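Local coordinates for RNA polymerase II subunit B1 CTD phosphatase RTR1 (Saccharomyces cerevisiae, PDB 5C2Y), which dephosphorylates the C-terminal heptapeptide repeats of the largest RNA polymerase II subunit and regulates the polymerase as its phosphorylation pattern changes, at residues A[42-47]-A[75-80]; A[14-19]-A[36-41]; A[122-127]-A[161-166]. All coordinates share one frame; numbering follows the deposited sequence.

Interaction 1: residues A[42-47]-A[75-80]. With ZN (zinc ion), chain C.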
loop_
_atom_site.group_PDB
_atom_site.type_symbol
_atom_site.label_atom_id
_atom_site.label_comp_id
_atom_site.label_asym_id
_atom_site.label_seq_id
_atom_site.Cartn_x
_atom_site.Cartn_y
_atom_site.Cartn_z
ATOM N N LEU A 42 8.293 -0.684 -4.377
ATOM C CA LEU A 42 7.892 -0.158 -3.082
ATOM C C LEU A 42 8.501 -0.872 -1.889
ATOM O O LEU A 42 8.218 -0.498 -0.750
ATOM C CB LEU A 42 6.371 -0.192 -2.958
ATOM C CG LEU A 42 5.615 0.857 -3.764
ATOM C CD1 LEU A 42 4.204 0.977 -3.247
ATOM C CD2 LEU A 42 6.300 2.173 -3.662
ATOM N N CYS A 43 9.327 -1.886 -2.126
ATOM C CA CYS A 43 9.832 -2.703 -1.021
ATOM C C CYS A 43 10.920 -2.019 -0.192
ATOM O O CYS A 43 11.031 -2.259 1.005
ATOM C CB CYS A 43 10.363 -4.050 -1.536
ATOM S SG CYS A 43 11.963 -4.009 -2.420
ATOM N N ASP A 44 11.730 -1.178 -0.816
ATOM C CA ASP A 44 12.799 -0.516 -0.081
ATOM C C ASP A 44 12.674 0.989 -0.150
ATOM O O ASP A 44 13.467 1.707 0.450
ATOM C CB ASP A 44 14.159 -0.929 -0.617
ATOM C CG ASP A 44 15.211 -0.973 0.469
ATOM O OD1 ASP A 44 14.951 -1.578 1.532
ATOM O OD2 ASP A 44 16.304 -0.400 0.273
ATOM N N SER A 45 11.686 1.460 -0.898
ATOM C CA SER A 45 11.439 2.875 -1.039
ATOM C C SER A 45 9.962 3.134 -0.786
ATOM O O SER A 45 9.179 2.207 -0.581
ATOM C CB SER A 45 11.862 3.374 -2.422
ATOM O OG SER A 45 11.166 2.711 -3.463
ATOM N N GLU A 46 9.579 4.398 -0.793
ATOM C CA GLU A 46 8.253 4.759 -0.353
ATOM C C GLU A 46 7.468 5.474 -1.457
ATOM O O GLU A 46 8.040 5.950 -2.442
ATOM C CB GLU A 46 8.358 5.634 0.899
ATOM C CG GLU A 46 9.271 6.818 0.675
ATOM C CD GLU A 46 9.326 7.785 1.854
ATOM O OE1 GLU A 46 10.287 7.693 2.655
ATOM O OE2 GLU A 46 8.414 8.643 1.973
ATOM N N CYS A 47 6.152 5.523 -1.295
ATOM C CA CYS A 47 5.309 6.331 -2.154
ATOM C C CYS A 47 5.606 7.796 -2.004
ATOM O O CYS A 47 5.778 8.293 -0.883
ATOM C CB CYS A 47 3.841 6.117 -1.833
ATOM S SG CYS A 47 3.136 4.716 -2.609
ATOM N N ASN A 75 13.084 -5.521 4.678
ATOM C CA ASN A 75 14.016 -4.466 4.351
ATOM C C ASN A 75 14.032 -3.388 5.416
ATOM O O ASN A 75 14.388 -2.242 5.134
ATOM C CB ASN A 75 13.658 -3.830 3.018
ATOM C CG ASN A 75 13.861 -4.764 1.852
ATOM O OD1 ASN A 75 14.937 -4.799 1.255
ATOM N ND2 ASN A 75 12.822 -5.501 1.498
ATOM N N LYS A 76 13.611 -3.752 6.624
ATOM C CA LYS A 76 13.648 -2.844 7.766
ATOM C C LYS A 76 12.889 -1.538 7.539
ATOM O O LYS A 76 13.412 -0.474 7.861
ATOM C CB LYS A 76 15.102 -2.519 8.130
ATOM C CG LYS A 76 15.967 -3.725 8.457
ATOM C CD LYS A 76 17.433 -3.314 8.480
ATOM C CE LYS A 76 18.352 -4.431 8.991
ATOM N NZ LYS A 76 19.814 -4.092 8.874
ATOM N N ARG A 77 11.671 -1.609 6.989
ATOM C CA ARG A 77 10.859 -0.410 6.755
ATOM C C ARG A 77 9.466 -0.550 7.333
ATOM O O ARG A 77 8.917 -1.642 7.357
ATOM C CB ARG A 77 10.758 -0.107 5.268
ATOM C CG ARG A 77 12.083 -0.166 4.568
ATOM C CD ARG A 77 11.997 0.458 3.208
ATOM N NE ARG A 77 11.732 1.884 3.323
ATOM C CZ ARG A 77 12.657 2.830 3.198
ATOM N NH1 ARG A 77 13.918 2.500 2.927
ATOM N NH2 ARG A 77 12.313 4.108 3.327
ATOM N N CYS A 78 8.907 0.556 7.817
ATOM C CA CYS A 78 7.506 0.609 8.253
ATOM C C CYS A 78 6.594 -0.024 7.200
ATOM O O CYS A 78 6.804 0.132 6.002
ATOM C CB CYS A 78 7.101 2.059 8.512
ATOM S SG CYS A 78 5.467 2.316 9.222
ATOM N N GLY A 79 5.589 -0.765 7.632
ATOM C CA GLY A 79 4.761 -1.485 6.680
ATOM C C GLY A 79 4.021 -0.597 5.703
ATOM O O GLY A 79 3.792 -0.989 4.550
ATOM N N TYR A 80 3.647 0.603 6.155
ATOM C CA TYR A 80 2.833 1.524 5.362
ATOM C C TYR A 80 3.680 2.130 4.248
ATOM O O TYR A 80 4.741 2.683 4.524
ATOM C CB TYR A 80 2.261 2.613 6.273
ATOM C CG TYR A 80 1.133 3.470 5.710
ATOM C CD1 TYR A 80 0.047 2.901 5.063
ATOM C CD2 TYR A 80 1.134 4.843 5.887
ATOM C CE1 TYR A 80 -0.992 3.676 4.594
ATOM C CE2 TYR A 80 0.108 5.627 5.416
ATOM C CZ TYR A 80 -0.952 5.040 4.773
ATOM O OH TYR A 80 -1.974 5.834 4.312
HETATM ZN ZN ZN C . 5.689 4.639 9.616
#
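Packing of polar groups, without any hydrogen bond between the segments, defines how 42-47 meets 75-80. Arg77 has the largest share: CG is anti to the carbonyl carbon, and a bend at chi3 (66°) turns one guanidinium face to the backbone of Asp44 and Ser45. Asp44 O lies over it, 2.6 Å from Arg77 NH1 but at an angle too poor for a hydrogen bond; Ser45 N is over the same face. Nearer the backbone, Arg77 CD touches Cys43 O at 3.6 Å. The charge relations are looser. Glu46 OE1 sits near the guanidinium plane at its edge, 4.2 Å from Arg77 NH2, and Asp44 OD1 is 4.4 Å from Arg77 NH1, so neither is a salt bridge. The chain reaches Arg77 through a Schellman motif closing helix 62-74, with Lys76 at positive phi (57°), then enters the zinc site, where Cys78 SG binds the ion at 2.4 Å alongside Cys83, Cys117 and His121. An alanine in place of Arg77 removes the guanidinium and CD and would probably leave the Cys43 and Asp44 carbonyls without this packing partner and Asp44 and Glu46 without the nearby positive charge. Asn75 CB lies beside Asp44 OD1, while Asn75 ND2 is hydrogen-bonded to Glu71 O.

Interaction 2: residues A[14-19]-A[36-41]; sequences ETALIP and LEIIGL
The carboxylate of Glu37 is the flat side-chain group at this contact, and its OE1 branch does the touching: it comes 3.6 Å from Thr15 O and 3.8 Å from Thr15 CG2, the two side chains crossing at about a right angle. The route there is bent. Glu37 CG is anti to the carbonyl carbon (chi1 -85°), and a turn at chi2 (-62°) brings the acid beside Thr15 O. As OE1 and the carbonyl oxygen are both acceptors, this approach is not evidence of a bond.

The remaining contact is apolar. Ala16 CB meets Glu37 CB at 3.6 Å and Ile38 CG1 at 4.2 Å; the CA atoms of Ala16 and Glu37 are 5.4 Å apart, an approach consistent with the small alanine side chain. One turn after Glu37, Leu41 reaches Thr15 tip to tip, with Thr15 CG2 3.6 Å from Leu41 CD1. Thr15 keeps its methyl anti to the backbone N, leaving OG1 to hydrogen-bond with Asp11 O in its own helix. Leu17 and Ile38 both reach Phe59 beyond the pair. This is plain helix-helix packing, away from the zinc site, between the consecutive helices 9-17 and 28-42, which run roughly antiparallel.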
loop_
_atom_site.group_PDB
_atom_site.type_symbol
_atom_site.label_atom_id
_atom_site.label_comp_id
_atom_site.label_asym_id
_atom_site.label_seq_id
_atom_site.Cartn_x
_atom_site.Cartn_y
_atom_site.Cartn_z
ATOM N N GLU A 14 5.855 3.424 -15.879
ATOM C CA GLU A 14 7.038 3.181 -16.698
ATOM C C GLU A 14 7.727 1.864 -16.353
ATOM O O GLU A 14 8.126 1.113 -17.243
ATOM C CB GLU A 14 8.045 4.339 -16.555
ATOM C CG GLU A 14 7.716 5.589 -17.392
ATOM C CD GLU A 14 8.361 6.873 -16.842
ATOM O OE1 GLU A 14 9.059 6.790 -15.799
ATOM O OE2 GLU A 14 8.156 7.962 -17.445
ATOM N N THR A 15 7.863 1.584 -15.063
ATOM C CA THR A 15 8.642 0.441 -14.605
ATOM C C THR A 15 7.862 -0.879 -14.694
ATOM O O THR A 15 8.469 -1.942 -14.763
ATOM C CB THR A 15 9.120 0.657 -13.150
ATOM O OG1 THR A 15 9.577 2.011 -12.992
ATOM C CG2 THR A 15 10.236 -0.314 -12.775
ATOM N N ALA A 16 6.528 -0.823 -14.719
ATOM C CA ALA A 16 5.730 -2.053 -14.659
ATOM C C ALA A 16 4.715 -2.224 -15.779
ATOM O O ALA A 16 4.408 -3.346 -16.181
ATOM C CB ALA A 16 4.997 -2.131 -13.319
ATOM N N LEU A 17 4.165 -1.120 -16.257
ATOM C CA LEU A 17 2.977 -1.195 -17.084
ATOM C C LEU A 17 3.273 -1.138 -18.574
ATOM O O LEU A 17 2.482 -1.638 -19.375
ATOM C CB LEU A 17 2.016 -0.071 -16.714
ATOM C CG LEU A 17 1.510 -0.101 -15.282
ATOM C CD1 LEU A 17 0.490 1.011 -15.071
ATOM C CD2 LEU A 17 0.923 -1.477 -14.988
ATOM N N ILE A 18 4.395 -0.523 -18.939
ATOM C CA ILE A 18 4.763 -0.345 -20.345
ATOM C C ILE A 18 4.583 -1.597 -21.233
ATOM O O ILE A 18 3.953 -1.519 -22.293
ATOM C CB ILE A 18 6.227 0.136 -20.475
ATOM C CG1 ILE A 18 6.350 1.609 -20.104
ATOM C CG2 ILE A 18 6.740 -0.076 -21.892
ATOM C CD1 ILE A 18 7.782 2.115 -20.183
ATOM N N PRO A 19 5.105 -2.760 -20.805
ATOM C CA PRO A 19 5.090 -3.854 -21.784
ATOM C C PRO A 19 3.734 -4.520 -22.033
ATOM O O PRO A 19 3.713 -5.564 -22.680
ATOM C CB PRO A 19 6.053 -4.874 -21.170
ATOM C CG PRO A 19 6.829 -4.108 -20.123
ATOM C CD PRO A 19 5.852 -3.136 -19.591
ATOM N N LEU A 36 5.031 -8.113 -9.136
ATOM C CA LEU A 36 6.364 -8.089 -8.511
ATOM C C LEU A 36 7.154 -6.874 -8.957
ATOM O O LEU A 36 8.131 -6.476 -8.313
ATOM C CB LEU A 36 7.159 -9.354 -8.820
ATOM C CG LEU A 36 6.542 -10.668 -8.339
ATOM C CD1 LEU A 36 7.398 -11.824 -8.803
ATOM C CD2 LEU A 36 6.351 -10.705 -6.821
ATOM N N GLU A 37 6.727 -6.267 -10.053
ATOM C CA GLU A 37 7.390 -5.054 -10.494
ATOM C C GLU A 37 7.035 -3.867 -9.616
ATOM O O GLU A 37 7.907 -3.069 -9.280
ATOM C CB GLU A 37 7.058 -4.750 -11.957
ATOM C CG GLU A 37 7.971 -5.486 -12.927
ATOM C CD GLU A 37 9.436 -5.086 -12.773
ATOM O OE1 GLU A 37 9.711 -4.041 -12.155
ATOM O OE2 GLU A 37 10.318 -5.821 -13.255
ATOM N N ILE A 38 5.760 -3.747 -9.253
ATOM C CA ILE A 38 5.332 -2.703 -8.310
ATOM C C ILE A 38 5.966 -2.907 -6.929
ATOM O O ILE A 38 6.564 -1.993 -6.368
ATOM C CB ILE A 38 3.805 -2.671 -8.169
ATOM C CG1 ILE A 38 3.167 -2.263 -9.493
ATOM C CG2 ILE A 38 3.406 -1.694 -7.109
ATOM C CD1 ILE A 38 1.724 -2.582 -9.572
ATOM N N ILE A 39 5.840 -4.121 -6.395
ATOM C CA ILE A 39 6.429 -4.458 -5.102
ATOM C C ILE A 39 7.946 -4.296 -5.113
ATOM O O ILE A 39 8.539 -3.915 -4.103
ATOM C CB ILE A 39 6.058 -5.882 -4.687
ATOM C CG1 ILE A 39 4.546 -5.962 -4.473
ATOM C CG2 ILE A 39 6.786 -6.280 -3.424
ATOM C CD1 ILE A 39 4.089 -7.255 -3.914
ATOM N N GLY A 40 8.577 -4.558 -6.257
ATOM C CA GLY A 40 9.986 -4.263 -6.399
ATOM C C GLY A 40 10.218 -2.777 -6.183
ATOM O O GLY A 40 11.209 -2.354 -5.606
ATOM N N LEU A 41 9.276 -1.969 -6.641
ATOM C CA LEU A 41 9.395 -0.521 -6.551
ATOM C C LEU A 41 9.152 -0.004 -5.126
ATOM O O LEU A 41 9.743 0.994 -4.698
ATOM C CB LEU A 41 8.411 0.125 -7.524
ATOM C CG LEU A 41 8.832 1.317 -8.375
ATOM C CD1 LEU A 41 9.849 0.904 -9.395
ATOM C CD2 LEU A 41 7.611 1.865 -9.068
#

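Interaction 3: residues A[122-127]-A[161-166]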
loop_
_atom_site.group_PDB
_atom_site.type_symbol
_atom_site.label_atom_id
_atom_site.label_comp_id
_atom_site.label_asym_id
_atom_site.label_seq_id
_atom_site.Cartn_x
_atom_site.Cartn_y
_atom_site.Cartn_z
ATOM N N PHE A 122 0.139 1.759 11.614
ATOM C CA PHE A 122 -0.572 0.480 11.617
ATOM C C PHE A 122 -2.012 0.657 11.149
ATOM O O PHE A 122 -2.508 -0.110 10.326
ATOM C CB PHE A 122 -0.568 -0.164 13.011
ATOM C CG PHE A 122 -1.653 -1.187 13.197
ATOM C CD1 PHE A 122 -1.599 -2.399 12.549
ATOM C CD2 PHE A 122 -2.755 -0.913 13.982
ATOM C CE1 PHE A 122 -2.623 -3.339 12.701
ATOM C CE2 PHE A 122 -3.784 -1.846 14.136
ATOM C CZ PHE A 122 -3.717 -3.055 13.491
ATOM N N ARG A 123 -2.684 1.669 11.695
ATOM C CA ARG A 123 -4.068 1.989 11.344
ATOM C C ARG A 123 -4.240 2.419 9.902
ATOM O O ARG A 123 -5.145 1.952 9.216
ATOM C CB ARG A 123 -4.583 3.102 12.220
ATOM C CG ARG A 123 -4.477 2.837 13.689
ATOM C CD ARG A 123 -4.930 4.080 14.410
ATOM N NE ARG A 123 -5.689 3.745 15.600
ATOM C CZ ARG A 123 -6.674 4.481 16.102
ATOM N NH1 ARG A 123 -7.025 5.622 15.518
ATOM N NH2 ARG A 123 -7.299 4.068 17.209
ATOM N N CYS A 124 -3.403 3.349 9.460
ATOM C CA CYS A 124 -3.412 3.763 8.072
ATOM C C CYS A 124 -3.232 2.564 7.132
ATOM O O CYS A 124 -3.942 2.428 6.131
ATOM C CB CYS A 124 -2.321 4.810 7.824
ATOM S SG CYS A 124 -2.695 6.417 8.538
ATOM N N SER A 125 -2.297 1.685 7.462
ATOM C CA SER A 125 -2.008 0.540 6.615
ATOM C C SER A 125 -3.177 -0.423 6.563
ATOM O O SER A 125 -3.444 -1.024 5.522
ATOM C CB SER A 125 -0.766 -0.190 7.111
ATOM O OG SER A 125 -0.429 -1.265 6.255
ATOM N N GLN A 126 -3.873 -0.578 7.678
ATOM C CA GLN A 126 -4.933 -1.571 7.757
ATOM C C GLN A 126 -6.246 -1.031 7.189
ATOM O O GLN A 126 -7.000 -1.757 6.537
ATOM C CB GLN A 126 -5.095 -2.036 9.209
ATOM C CG GLN A 126 -6.325 -2.864 9.485
ATOM C CD GLN A 126 -6.169 -3.743 10.708
ATOM O OE1 GLN A 126 -6.683 -3.434 11.786
ATOM N NE2 GLN A 126 -5.460 -4.855 10.547
ATOM N N PHE A 127 -6.510 0.247 7.449
ATOM C CA PHE A 127 -7.619 0.995 6.865
ATOM C C PHE A 127 -7.569 0.922 5.342
ATOM O O PHE A 127 -8.582 0.710 4.667
ATOM C CB PHE A 127 -7.537 2.438 7.344
ATOM C CG PHE A 127 -8.726 3.282 6.998
ATOM C CD1 PHE A 127 -8.777 3.988 5.796
ATOM C CD2 PHE A 127 -9.781 3.412 7.895
ATOM C CE1 PHE A 127 -9.873 4.788 5.489
ATOM C CE2 PHE A 127 -10.874 4.215 7.599
ATOM C CZ PHE A 127 -10.920 4.906 6.399
ATOM N N THR A 161 -9.967 5.153 0.004
ATOM C CA THR A 161 -9.928 6.334 0.857
ATOM C C THR A 161 -8.869 6.132 1.933
ATOM O O THR A 161 -8.889 5.126 2.640
ATOM C CB THR A 161 -11.288 6.604 1.548
ATOM O OG1 THR A 161 -12.280 6.966 0.579
ATOM C CG2 THR A 161 -11.153 7.706 2.556
ATOM N N LEU A 162 -7.945 7.070 2.076
ATOM C CA LEU A 162 -6.905 6.903 3.081
ATOM C C LEU A 162 -7.430 7.318 4.441
ATOM O O LEU A 162 -8.299 8.176 4.538
ATOM C CB LEU A 162 -5.653 7.717 2.731
ATOM C CG LEU A 162 -5.015 7.427 1.378
ATOM C CD1 LEU A 162 -3.591 7.921 1.382
ATOM C CD2 LEU A 162 -5.079 5.944 1.072
ATOM N N PHE A 163 -6.893 6.709 5.493
ATOM C CA PHE A 163 -7.364 6.995 6.836
ATOM C C PHE A 163 -7.157 8.465 7.097
ATOM O O PHE A 163 -8.043 9.148 7.619
ATOM C CB PHE A 163 -6.639 6.138 7.866
ATOM C CG PHE A 163 -7.095 6.359 9.278
ATOM C CD1 PHE A 163 -8.420 6.598 9.568
ATOM C CD2 PHE A 163 -6.195 6.291 10.328
ATOM C CE1 PHE A 163 -8.827 6.788 10.879
ATOM C CE2 PHE A 163 -6.600 6.476 11.632
ATOM C CZ PHE A 163 -7.910 6.722 11.906
ATOM N N GLU A 164 -6.004 8.967 6.682
ATOM C CA GLU A 164 -5.665 10.343 6.994
ATOM C C GLU A 164 -6.488 11.323 6.157
ATOM O O GLU A 164 -6.502 12.504 6.448
ATOM C CB GLU A 164 -4.153 10.582 6.827
ATOM C CG GLU A 164 -3.563 10.162 5.499
ATOM C CD GLU A 164 -3.203 8.681 5.409
ATOM O OE1 GLU A 164 -2.007 8.366 5.206
ATOM O OE2 GLU A 164 -4.124 7.838 5.501
ATOM N N GLU A 165 -7.211 10.835 5.153
ATOM C CA GLU A 165 -8.184 11.674 4.456
ATOM C C GLU A 165 -9.415 11.875 5.321
ATOM O O GLU A 165 -10.033 12.931 5.290
ATOM C CB GLU A 165 -8.605 11.067 3.119
ATOM C CG GLU A 165 -7.500 10.965 2.098
ATOM C CD GLU A 165 -7.971 10.407 0.747
ATOM O OE1 GLU A 165 -9.040 9.776 0.689
ATOM O OE2 GLU A 165 -7.252 10.587 -0.260
ATOM N N LEU A 166 -9.796 10.858 6.086
ATOM C CA LEU A 166 -10.958 11.007 6.953
ATOM C C LEU A 166 -10.633 11.883 8.165
ATOM O O LEU A 166 -11.413 12.743 8.543
ATOM C CB LEU A 166 -11.490 9.643 7.406
ATOM C CG LEU A 166 -12.246 8.809 6.360
ATOM C CD1 LEU A 166 -12.980 7.685 7.051
ATOM C CD2 LEU A 166 -13.203 9.619 5.485
#
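Aromatic contacts dominate the joining of 122-127 to 161-166, with no hydrogen bond between the segments. Phe127, its CG anti to the backbone N (chi1 -171°), lays one ring face against the start of the second helix: Phe163 CA makes a CH-pi contact 3.8 Å from the Phe127 ring centroid, over the face but displaced toward the rim. The two phenyl rings themselves meet obliquely, centroids 5.2 Å apart and planes at 36°. Cys124 adds a sulfur-aromatic contact at the edge of the Phe163 ring, its SG 3.9 Å from Phe163 CD2. On the same ring, Arg123 NH1 lies near the plane, 3.9 Å from Phe163 CZ, and the planes of guanidinium and ring are 57° apart.

Among the purely apolar touches, Phe127 CZ meets Leu166 CD1 at 3.5 Å, one helical turn beyond Phe163.

Polar atoms line the margins. Thr161 O lies at the Phe127 ring edge, 3.0 Å from Phe127 CE1, and accepts a hydrogen bond from Gln131 NE2. Glu164 brings OE2 to 3.6 Å from Cys124 SG, while its OE1 is hydrogen-bonded to Tyr80.

Helix 163-170 thus begins directly against helix 119-129, which lies in the predicted RTR1-type zinc finger, while helix 50-56 borders the same start through Glu50 and Lys54, which touch Leu162; Lys54 also forms a salt bridge with Glu165.

Overall arrangement
The three contacts follow one another in series along a chain built from helices without strands. Interactions 1 and 2 have centres about 16 Å apart and adjoin through helix 28-42, whose end passes directly into 42-47. Tyr80 joins interactions 1 and 3, whose centres are also about 16 Å apart: its ring packs with CZ 3.4 Å from Cys124 CB, and its hydroxyl is the one hydrogen-bonded to Glu164. Interaction 1 supplies the zinc ligand Cys78; in interaction 3 the side chain of Cys124 is about 8 Å from the ion. Interaction 2 lies away from the zinc site and, at its nearest atoms, about 13 Å from interaction 3, on the opposite side of the chain's centre.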